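Local coordinates for sporulation-control protein spo0M (Bacillus subtilis, PDB 5CL2) that controls expression of the sporulation gene spo0A and is required for cells to pass the morphological stage 0 of sporulation, at residues P94-I99 with R162-Q167. Residues are numbered along the deposited sequence.
Sequences PLDTPI and RLPFVQ
Residues 94-99, in the loop between strands 84-92 and 106-114, open with a type I beta turn, Pro94 to Thr97, then extend. Pro94 O takes both Thr97 N (3.2 Å) and Thr97 OG1 (2.9 Å; chi1 m). Residues 162-167 are a loop running into strand 165-173; CA atoms lie 7.9 Å apart at Asp96-Leu163 and 6.1 Å at Pro98-Gln167. At the turn, Asp96 (chi1 p) meets the guanidinium edge of Arg162 in a bidentate salt bridge: NE to OD2 2.9 Å, NH2 to OD1 3.1 Å, with a weak NH2 to OD2 bond of 3.2 Å. Arg162 NH2 also donates a hydrogen bond to Ile68 O. One water donates to Asp96 OD2 (2.9 Å) and accepts from Leu163 N (3.2 Å). Between the polar ends, Pro98 CG packs on Phe165 CE1 (3.7 Å), beside Cys153. At the other end the buried, extended Gln167 (chi1 t, chi2 t) satisfies both backbone groups of Ile99: N to OE1 2.7 Å, NE2 to Ile99 O 2.8 Å. Leu95 N is hydrogen-bonded to Gln160 OE1 of the second subunit. Salt bridge, proline-phenylalanine packing and glutamine-backbone pairing together join the N-terminal beta-sandwich, consistent with the arrestin N-like clan, to the C-terminal five-stranded sheet at the domain interface.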
loop_
_atom_site.group_PDB
_atom_site.type_symbol
_atom_site.label_atom_id
_atom_site.label_comp_id
_atom_site.label_asym_id
_atom_site.label_seq_id
_atom_site.Cartn_x
_atom_site.Cartn_y
_atom_site.Cartn_z
ATOM N N PRO A 94 8.093 0.804 -9.695
ATOM C CA PRO A 94 6.731 0.766 -9.126
ATOM C C PRO A 94 5.921 1.993 -9.540
ATOM O O PRO A 94 6.512 3.040 -9.784
ATOM C CB PRO A 94 6.969 0.750 -7.613
ATOM C CG PRO A 94 8.373 0.137 -7.471
ATOM C CD PRO A 94 9.152 0.602 -8.684
ATOM N N LEU A 95 4.604 1.865 -9.648
ATOM C CA LEU A 95 3.768 2.990 -10.078
ATOM C C LEU A 95 3.661 4.114 -9.046
ATOM O O LEU A 95 3.236 5.231 -9.379
ATOM C CB LEU A 95 2.367 2.494 -10.443
ATOM C CG LEU A 95 2.321 1.648 -11.717
ATOM C CD1 LEU A 95 0.895 1.207 -12.077
ATOM C CD2 LEU A 95 2.938 2.438 -12.855
ATOM N N ASP A 96 4.022 3.840 -7.797
ATOM C CA ASP A 96 3.985 4.890 -6.771
ATOM C C ASP A 96 5.365 5.566 -6.595
ATOM O O ASP A 96 5.566 6.307 -5.631
ATOM C CB ASP A 96 3.468 4.344 -5.425
ATOM C CG ASP A 96 4.153 3.037 -5.040
ATOM O OD1 ASP A 96 5.030 2.626 -5.823
ATOM O OD2 ASP A 96 3.865 2.448 -3.965
ATOM N N THR A 97 6.331 5.259 -7.469
ATOM C CA THR A 97 7.601 5.994 -7.494
ATOM C C THR A 97 7.349 7.486 -7.725
ATOM O O THR A 97 6.700 7.851 -8.708
ATOM C CB THR A 97 8.541 5.482 -8.617
ATOM O OG1 THR A 97 8.796 4.089 -8.438
ATOM C CG2 THR A 97 9.861 6.238 -8.621
ATOM N N PRO A 98 7.898 8.356 -6.858
ATOM C CA PRO A 98 7.632 9.791 -6.993
ATOM C C PRO A 98 8.340 10.355 -8.211
ATOM O O PRO A 98 9.339 9.787 -8.673
ATOM C CB PRO A 98 8.248 10.395 -5.732
ATOM C CG PRO A 98 8.754 9.231 -4.918
ATOM C CD PRO A 98 8.927 8.100 -5.844
ATOM N N ILE A 99 7.812 11.459 -8.722
ATOM C CA ILE A 99 8.368 12.179 -9.860
ATOM C C ILE A 99 9.529 13.031 -9.368
ATOM O O ILE A 99 9.432 13.641 -8.298
ATOM C CB ILE A 99 7.281 13.063 -10.532
ATOM C CG1 ILE A 99 6.264 12.185 -11.258
ATOM C CG2 ILE A 99 7.885 14.087 -11.482
ATOM C CD1 ILE A 99 4.900 12.864 -11.439
ATOM N N ARG A 162 0.885 1.772 0.254
ATOM C CA ARG A 162 2.022 0.869 0.302
ATOM C C ARG A 162 3.228 1.593 0.904
ATOM O O ARG A 162 3.863 1.091 1.838
ATOM C CB ARG A 162 2.335 0.354 -1.098
ATOM C CG ARG A 162 3.328 -0.793 -1.095
ATOM C CD ARG A 162 3.736 -1.223 -2.497
ATOM N NE ARG A 162 4.547 -0.224 -3.196
ATOM C CZ ARG A 162 5.879 -0.211 -3.204
ATOM N NH1 ARG A 162 6.545 -1.110 -2.499
ATOM N NH2 ARG A 162 6.543 0.724 -3.883
ATOM N N LEU A 163 3.500 2.800 0.417
ATOM C CA LEU A 163 4.569 3.635 0.967
ATOM C C LEU A 163 4.023 4.557 2.075
ATOM O O LEU A 163 2.856 4.886 2.087
ATOM C CB LEU A 163 5.196 4.452 -0.152
ATOM C CG LEU A 163 5.718 3.562 -1.273
ATOM C CD1 LEU A 163 6.229 4.429 -2.428
ATOM C CD2 LEU A 163 6.846 2.656 -0.714
ATOM N N PRO A 164 4.879 4.948 3.020
ATOM C CA PRO A 164 4.547 5.839 4.136
ATOM C C PRO A 164 4.291 7.291 3.733
ATOM O O PRO A 164 3.831 8.087 4.565
ATOM C CB PRO A 164 5.778 5.739 5.037
ATOM C CG PRO A 164 6.922 5.306 4.076
ATOM C CD PRO A 164 6.240 4.384 3.121
ATOM N N PHE A 165 4.617 7.642 2.493
ATOM C CA PHE A 165 4.488 9.015 2.018
ATOM C C PHE A 165 3.615 9.161 0.773
ATOM O O PHE A 165 3.322 8.188 0.102
ATOM C CB PHE A 165 5.874 9.586 1.712
ATOM C CG PHE A 165 6.564 8.877 0.584
ATOM C CD1 PHE A 165 6.347 9.260 -0.735
ATOM C CD2 PHE A 165 7.428 7.815 0.848
ATOM C CE1 PHE A 165 6.980 8.588 -1.776
ATOM C CE2 PHE A 165 8.058 7.150 -0.180
ATOM C CZ PHE A 165 7.825 7.537 -1.495
ATOM N N VAL A 166 3.201 10.384 0.449
ATOM C CA VAL A 166 2.653 10.618 -0.888
ATOM C C VAL A 166 3.366 11.795 -1.527
ATOM O O VAL A 166 3.919 12.638 -0.820
ATOM C CB VAL A 166 1.117 10.902 -0.862
ATOM C CG1 VAL A 166 0.378 9.714 -0.323
ATOM C CG2 VAL A 166 0.811 12.141 -0.046
ATOM N N GLN A 167 3.374 11.868 -2.854
ATOM C CA GLN A 167 3.941 13.058 -3.465
ATOM C C GLN A 167 2.843 14.135 -3.567
ATOM O O GLN A 167 1.823 13.945 -4.212
ATOM C CB GLN A 167 4.553 12.768 -4.841
ATOM C CG GLN A 167 5.247 13.996 -5.411
ATOM C CD GLN A 167 6.180 13.715 -6.591
ATOM O OE1 GLN A 167 5.919 12.856 -7.434
ATOM N NE2 GLN A 167 7.276 14.463 -6.650
HETATM O O HOH W 1 2.296 4.215 -2.206
#